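Mucus binding protein (Lactobacillus reuteri, PDB 3I57) probably helps the bacterium adhere to mucus as a calcium-binding repeat, with a beta-grasp fold, of a large cell-wall-bound surface protein that also binds immunoglobulins. Local coordinates at residues A[23-26]-A[27-30]; A[38-41]-A[42-46]; A[60-63]-A[64-67]. All coordinates share one frame; numbering follows the deposited sequence.

Interaction 1: A[23-26]-A[27-30]; sequences DGYT and DETI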
loop_
_atom_site.group_PDB
_atom_site.type_symbol
_atom_site.label_atom_id
_atom_site.label_comp_id
_atom_site.label_asym_id
_atom_site.label_seq_id
_atom_site.Cartn_x
_atom_site.Cartn_y
_atom_site.Cartn_z
ATOM N N ASP A 23 1.883 13.488 -39.942
ATOM C CA ASP A 23 2.149 14.555 -40.895
ATOM C C ASP A 23 0.922 14.723 -41.763
ATOM O O ASP A 23 0.208 13.750 -42.018
ATOM C CB ASP A 23 3.358 14.207 -41.779
ATOM C CG ASP A 23 4.629 14.002 -40.958
ATOM O OD1 ASP A 23 5.654 14.623 -41.263
ATOM O OD2 ASP A 23 4.579 13.193 -40.007
ATOM N N GLY A 24 0.693 15.955 -42.238
ATOM C CA GLY A 24 -0.427 16.192 -43.135
ATOM C C GLY A 24 -0.289 17.515 -43.866
ATOM O O GLY A 24 0.707 18.241 -43.713
ATOM N N TYR A 25 -1.306 17.810 -44.667
ATOM C CA TYR A 25 -1.371 19.006 -45.445
ATOM C C TYR A 25 -2.049 20.118 -44.670
ATOM O O TYR A 25 -2.953 19.889 -43.846
ATOM C CB TYR A 25 -2.183 18.745 -46.711
ATOM C CG TYR A 25 -1.609 17.665 -47.562
ATOM C CD1 TYR A 25 -0.425 17.888 -48.292
ATOM C CD2 TYR A 25 -2.254 16.428 -47.683
ATOM C CE1 TYR A 25 0.110 16.902 -49.093
ATOM C CE2 TYR A 25 -1.729 15.429 -48.490
ATOM C CZ TYR A 25 -0.539 15.679 -49.188
ATOM O OH TYR A 25 -0.020 14.706 -50.007
ATOM N N THR A 26 -1.616 21.331 -44.949
ATOM C CA THR A 26 -2.238 22.491 -44.349
ATOM C C THR A 26 -3.722 22.468 -44.646
ATOM O O THR A 26 -4.130 22.252 -45.793
ATOM C CB THR A 26 -1.595 23.778 -44.930
ATOM O OG1 THR A 26 -0.222 23.819 -44.520
ATOM C CG2 THR A 26 -2.302 25.021 -44.429
ATOM N N ASP A 27 -4.517 22.701 -43.596
ATOM C CA ASP A 27 -5.972 22.716 -43.636
ATOM C C ASP A 27 -6.636 21.335 -43.714
ATOM O O ASP A 27 -7.856 21.230 -43.665
ATOM C CB ASP A 27 -6.533 23.709 -44.668
ATOM C CG ASP A 27 -6.226 25.124 -44.292
ATOM O OD1 ASP A 27 -6.297 25.424 -43.087
ATOM O OD2 ASP A 27 -5.871 25.917 -45.180
ATOM N N GLU A 28 -5.833 20.279 -43.812
ATOM C CA GLU A 28 -6.386 18.938 -43.718
ATOM C C GLU A 28 -6.837 18.706 -42.279
ATOM O O GLU A 28 -6.141 19.096 -41.348
ATOM C CB GLU A 28 -5.318 17.914 -44.125
ATOM C CG GLU A 28 -5.704 16.438 -43.928
ATOM C CD GLU A 28 -4.499 15.501 -44.033
ATOM O OE1 GLU A 28 -3.469 15.875 -44.652
ATOM O OE2 GLU A 28 -4.596 14.368 -43.510
ATOM N N THR A 29 -7.999 18.075 -42.095
ATOM C CA THR A 29 -8.393 17.655 -40.741
ATOM C C THR A 29 -7.442 16.553 -40.226
ATOM O O THR A 29 -7.184 15.573 -40.936
ATOM C CB THR A 29 -9.859 17.198 -40.694
ATOM O OG1 THR A 29 -10.701 18.313 -40.990
ATOM C CG2 THR A 29 -10.235 16.611 -39.265
ATOM N N ILE A 30 -6.901 16.710 -39.012
ATOM C CA ILE A 30 -5.846 15.753 -38.566
ATOM C C ILE A 30 -6.511 14.382 -38.394
ATOM O O ILE A 30 -7.424 14.272 -37.612
ATOM C CB ILE A 30 -5.150 16.189 -37.243
ATOM C CG1 ILE A 30 -4.390 17.519 -37.404
ATOM C CG2 ILE A 30 -4.203 15.061 -36.749
ATOM C CD1 ILE A 30 -4.175 18.281 -36.081
HETATM O O HOH W 1 -2.591 13.077 -42.290
#
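The phenol ring of Tyr-25 and the carboxylate of Glu-28 are the two flat groups of this tight turn, and their planes are 43° apart. Glu-28 OE1 approaches the ring obliquely, 3.3 Å from Tyr-25 CD2. The same OE1 accepts a hydrogen bond from Tyr-25 N, 2.9 Å away. That bond is almost straight, 174° at the hydrogen. The amide comes to the anti side of OE1 and lies somewhat out of the carboxylate plane. Glu-28 can reach back this far because CG stands anti to its own backbone N (chi1 174°) and the chain stays extended beyond it. The other oxygen of Glu-28, OE2, takes a hydrogen from water 1 at 2.7 Å. The same water donates to Asp-23 O at 2.9 Å, so the carboxylate links the turn at Tyr-25 N, through water, to the end of the strand at Asp-23 O.

The backbone here forms a type II beta turn from Tyr-25 to Glu-28. Glu-28 N closes it on Tyr-25 O at 2.9 Å. Asp-27 takes the third place of the turn with a positive phi. Gly-24 CA is only 3.4 Å from Glu-28 OE1, and a beta carbon there would collide with this oxygen. The turn leads out of strand 15-24. Outside it, Thr-26 OG1 bonds to Gln-2 NE2 and to Asp-60 O, near the calcium site. Both carboxylate oxygens of Glu-28 thus accept hydrogens, one from an amide and one from a water, which is consistent with an ionised side chain.

Interaction 2: A[38-41]-A[42-46]; sequences IKKF and EGDGY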
loop_
_atom_site.group_PDB
_atom_site.type_symbol
_atom_site.label_atom_id
_atom_site.label_comp_id
_atom_site.label_asym_id
_atom_site.label_seq_id
_atom_site.Cartn_x
_atom_site.Cartn_y
_atom_site.Cartn_z
ATOM N N ILE A 38 -5.915 6.267 -25.355
ATOM C CA ILE A 38 -6.566 6.329 -24.036
ATOM C C ILE A 38 -6.950 4.927 -23.552
ATOM O O ILE A 38 -6.647 4.542 -22.415
ATOM C CB ILE A 38 -7.769 7.292 -24.036
ATOM C CG1 ILE A 38 -7.282 8.746 -24.130
ATOM C CG2 ILE A 38 -8.631 7.106 -22.785
ATOM C CD1 ILE A 38 -8.399 9.748 -24.612
ATOM N N LYS A 39 -7.586 4.144 -24.416
ATOM C CA LYS A 39 -7.914 2.760 -24.044
ATOM C C LYS A 39 -6.698 1.944 -23.576
ATOM O O LYS A 39 -6.769 1.222 -22.557
ATOM C CB LYS A 39 -8.598 2.064 -25.217
ATOM C CG LYS A 39 -9.054 0.647 -24.941
ATOM C CD LYS A 39 -9.874 0.172 -26.162
ATOM C CE LYS A 39 -10.041 -1.345 -26.219
ATOM N NZ LYS A 39 -11.175 -1.844 -25.408
ATOM N N LYS A 40 -5.598 2.050 -24.312
ATOM C CA LYS A 40 -4.372 1.345 -23.983
ATOM C C LYS A 40 -3.853 1.719 -22.591
ATOM O O LYS A 40 -3.617 0.844 -21.742
ATOM C CB LYS A 40 -3.311 1.578 -25.059
ATOM C CG LYS A 40 -1.965 0.836 -24.845
ATOM C CD LYS A 40 -1.058 1.586 -23.869
ATOM C CE LYS A 40 0.310 0.878 -23.691
ATOM N NZ LYS A 40 0.125 -0.547 -23.269
ATOM N N PHE A 41 -3.689 3.010 -22.337
ATOM C CA PHE A 41 -3.186 3.409 -21.028
ATOM C C PHE A 41 -4.163 3.106 -19.877
ATOM O O PHE A 41 -3.738 2.702 -18.787
ATOM C CB PHE A 41 -2.670 4.854 -21.051
ATOM C CG PHE A 41 -1.428 4.997 -21.891
ATOM C CD1 PHE A 41 -0.240 4.399 -21.475
ATOM C CD2 PHE A 41 -1.456 5.641 -23.105
ATOM C CE1 PHE A 41 0.893 4.480 -22.249
ATOM C CE2 PHE A 41 -0.316 5.704 -23.905
ATOM C CZ PHE A 41 0.853 5.146 -23.470
ATOM N N GLU A 42 -5.469 3.228 -20.129
ATOM C CA GLU A 42 -6.436 2.859 -19.087
ATOM C C GLU A 42 -6.336 1.347 -18.792
ATOM O O GLU A 42 -6.501 0.922 -17.663
ATOM C CB GLU A 42 -7.847 3.392 -19.417
ATOM C CG GLU A 42 -7.901 4.962 -19.355
ATOM C CD GLU A 42 -9.325 5.562 -19.290
ATOM O OE1 GLU A 42 -10.207 4.996 -19.949
ATOM O OE2 GLU A 42 -9.564 6.609 -18.596
ATOM N N GLY A 43 -5.949 0.567 -19.793
ATOM C CA GLY A 43 -5.683 -0.853 -19.598
ATOM C C GLY A 43 -4.443 -1.130 -18.767
ATOM O O GLY A 43 -4.268 -2.245 -18.272
ATOM N N ASP A 44 -3.557 -0.144 -18.628
ATOM C CA ASP A 44 -2.385 -0.283 -17.778
ATOM C C ASP A 44 -2.617 0.403 -16.423
ATOM O O ASP A 44 -1.677 0.652 -15.700
ATOM C CB ASP A 44 -1.131 0.309 -18.427
ATOM C CG ASP A 44 -0.723 -0.426 -19.718
ATOM O OD1 ASP A 44 -1.151 -1.562 -19.894
ATOM O OD2 ASP A 44 0.032 0.133 -20.522
ATOM N N GLY A 45 -3.854 0.733 -16.102
ATOM C CA GLY A 45 -4.136 1.297 -14.780
ATOM C C GLY A 45 -4.384 2.778 -14.715
ATOM O O GLY A 45 -4.789 3.302 -13.671
ATOM N N TYR A 46 -4.118 3.476 -15.809
ATOM C CA TYR A 46 -4.298 4.925 -15.812
ATOM C C TYR A 46 -5.754 5.313 -15.887
ATOM O O TYR A 46 -6.612 4.505 -16.228
ATOM C CB TYR A 46 -3.535 5.555 -16.995
ATOM C CG TYR A 46 -2.051 5.516 -16.785
ATOM C CD1 TYR A 46 -1.439 6.498 -16.016
ATOM C CD2 TYR A 46 -1.266 4.486 -17.305
ATOM C CE1 TYR A 46 -0.090 6.486 -15.784
ATOM C CE2 TYR A 46 0.115 4.470 -17.078
ATOM C CZ TYR A 46 0.679 5.496 -16.325
ATOM O OH TYR A 46 2.023 5.529 -16.078
HETATM O O HOH W 2 -2.963 -1.679 -22.040
#
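Lys-40 crosses Asp-44 one helical turn on, and on the way its aliphatic part lies over the ring of Phe-41. Lys-40 CD sits 3.7 Å above the plane of that ring, over its centre. The bend at chi2 (-82°) helps lay the chain there, and a second bend at chi4 brings NZ to Asp-44. Lys-40 NZ makes a salt bridge to Asp-44 OD2 at 2.8 Å, on the syn side of the carboxylate. Asp-44 OD1 takes a hydrogen from water 2 at 2.8 Å, and this water also donates to Lys-40 O. With an alanine in place of Asp-44, the Lys-40 ammonium would probably be left without this counter-charge and water 2 without one acceptor.

Helix 35-43 ends here in a Schellman motif. Gly-45 is the C-prime residue with positive phi, and its N bonds to Glu-42 O. Tyr-46 N reaches back to Phe-41 O at 3.1 Å. Asp-44 N meets Phe-41 O at 2.9 Å from the opposite face of the carbonyl plane. Phe-41 O also lies at the edge of the Tyr-46 ring, near its plane, and Tyr-46 CD2 packs 4.0 Å from Phe-41 CB. In this beta-grasp domain the Phe-41 ring packs against the sheet, meeting the rings of Tyr-8 and Phe-73. Ile-38 and Glu-42 lie side by side, pointing the same way, Ile-38 CG2 against the carboxylate of Glu-42, whose OE2 bonds to Leu-48 N.

Interaction 3: A[60-63]-A[64-67]; sequences DNDD and TNDQ. With CA (calcium ion), chain C.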
loop_
_atom_site.group_PDB
_atom_site.type_symbol
_atom_site.label_atom_id
_atom_site.label_comp_id
_atom_site.label_asym_id
_atom_site.label_seq_id
_atom_site.Cartn_x
_atom_site.Cartn_y
_atom_site.Cartn_z
ATOM N N ASP A 60 -1.996 23.125 -39.222
ATOM C CA ASP A 60 -1.838 24.589 -39.378
ATOM C C ASP A 60 -1.189 25.011 -40.693
ATOM O O ASP A 60 -0.936 24.200 -41.560
ATOM C CB ASP A 60 -1.054 25.204 -38.220
ATOM C CG ASP A 60 0.379 24.710 -38.131
ATOM O OD1 ASP A 60 1.019 24.335 -39.149
ATOM O OD2 ASP A 60 0.890 24.716 -36.998
ATOM N N ASN A 61 -0.926 26.304 -40.823
ATOM C CA ASN A 61 -0.260 26.833 -41.999
ATOM C C ASN A 61 1.026 27.508 -41.550
ATOM O O ASN A 61 1.335 28.622 -41.985
ATOM C CB ASN A 61 -1.177 27.850 -42.690
ATOM C CG ASN A 61 -0.573 28.418 -43.977
ATOM O OD1 ASN A 61 0.202 27.751 -44.652
ATOM N ND2 ASN A 61 -0.944 29.661 -44.322
ATOM N N ASP A 62 1.743 26.847 -40.641
ATOM C CA ASP A 62 2.947 27.399 -40.022
ATOM C C ASP A 62 4.073 26.375 -40.122
ATOM O O ASP A 62 4.126 25.416 -39.341
ATOM C CB ASP A 62 2.656 27.767 -38.561
ATOM C CG ASP A 62 3.867 28.343 -37.846
ATOM O OD1 ASP A 62 4.983 28.231 -38.385
ATOM O OD2 ASP A 62 3.686 28.894 -36.739
ATOM N N ASP A 63 4.935 26.570 -41.123
ATOM C CA ASP A 63 6.013 25.638 -41.454
ATOM C C ASP A 63 7.037 25.535 -40.352
ATOM O O ASP A 63 7.635 24.483 -40.160
ATOM C CB ASP A 63 6.762 26.102 -42.704
ATOM C CG ASP A 63 5.985 25.904 -43.957
ATOM O OD1 ASP A 63 4.853 25.398 -43.865
ATOM O OD2 ASP A 63 6.502 26.283 -45.040
ATOM N N THR A 64 7.249 26.643 -39.646
ATOM C CA THR A 64 8.348 26.757 -38.694
ATOM C C THR A 64 8.064 26.008 -37.388
ATOM O O THR A 64 8.981 25.503 -36.734
ATOM C CB THR A 64 8.664 28.235 -38.412
ATOM O OG1 THR A 64 9.291 28.372 -37.130
ATOM C CG2 THR A 64 7.380 29.048 -38.423
ATOM N N ASN A 65 6.791 25.919 -37.028
ATOM C CA ASN A 65 6.392 25.334 -35.757
ATOM C C ASN A 65 5.467 24.121 -35.925
ATOM O O ASN A 65 4.512 24.164 -36.725
ATOM C CB ASN A 65 5.687 26.397 -34.930
ATOM C CG ASN A 65 6.575 27.605 -34.659
ATOM O OD1 ASN A 65 6.249 28.736 -35.050
ATOM N ND2 ASN A 65 7.707 27.369 -34.010
ATOM N N ASP A 66 5.744 23.060 -35.164
ATOM C CA ASP A 66 4.857 21.894 -35.103
ATOM C C ASP A 66 3.733 22.103 -34.087
ATOM O O ASP A 66 3.797 22.994 -33.226
ATOM C CB ASP A 66 5.642 20.622 -34.726
ATOM C CG ASP A 66 6.663 20.218 -35.779
ATOM O OD1 ASP A 66 6.634 20.776 -36.888
ATOM O OD2 ASP A 66 7.490 19.329 -35.500
ATOM N N GLN A 67 2.711 21.252 -34.172
ATOM C CA GLN A 67 1.594 21.286 -33.246
ATOM C C GLN A 67 1.792 20.185 -32.216
ATOM O O GLN A 67 2.079 19.063 -32.592
ATOM C CB GLN A 67 0.282 21.067 -34.001
ATOM C CG GLN A 67 -0.122 22.292 -34.848
ATOM C CD GLN A 67 -1.152 21.959 -35.912
ATOM O OE1 GLN A 67 -2.364 21.886 -35.642
ATOM N NE2 GLN A 67 -0.681 21.761 -37.116
HETATM CA CA CA C . 3.191 23.528 -38.559
HETATM O O HOH W 3 4.909 21.731 -38.820
HETATM O O HOH W 4 2.005 21.691 -37.636
#
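Asp-60 and Gln-67 slide past each other in opposite directions, carboxylate and amide stacked with their planes 25° apart. Asp-60 OD1 binds the calcium ion at 2.4 Å, while Asp-60 OD2 stays farther off, 3.0 Å from the metal. With chi1 at 64°, CG stands between the backbone N and the carbonyl carbon. Asp-60 OD1 also accepts from Asp-62 N at 3.0 Å, from above the carboxylate plane: an Asx turn.

This is the calcium-binding loop between strands 46-51 and 67-80. Asp-62 gives its backbone O to the ion at 2.2 Å, and Asn-65 O binds it at 2.4 Å. Waters 3 and 4 add two more ligands, and Gln-2 OE1, from strand 2-10, completes six. Asp-66 OD1 accepts a hydrogen from water 3 at 2.8 Å and so sits in the second shell.

The Asp-62 carboxylate lies beside Thr-64 and Asn-65, with CG anti to the backbone N (chi1 180°). The Asp-62 and Thr-64 side chains cross at a slant. Asp-62 OD1 appears to take a bond from Asn-65 N and a weak one from Thr-64 N, but both are doubtful because this oxygen crowds the Thr-64 methyl in the model.

From the N terminus, interaction 1 comes first and turns the chain at the end of strand 15-24. Interaction 2 closes the C-terminal end of helix 35-43, just before strand 46-51. Interaction 3 shapes the calcium loop that leads into strand 67-80. The three follow in series; none nests or crosses. Interactions 1 and 3 meet in space, with centres about 11 Å apart. The turn after strand 15-24 is thereby tied to the calcium loop, and Gln-2 of strand 2-10 joins both. Interaction 2 lies apart, its centre about 28 Å from that of interaction 1 and 30 Å from that of interaction 3. All three belong to the mucin-binding domain.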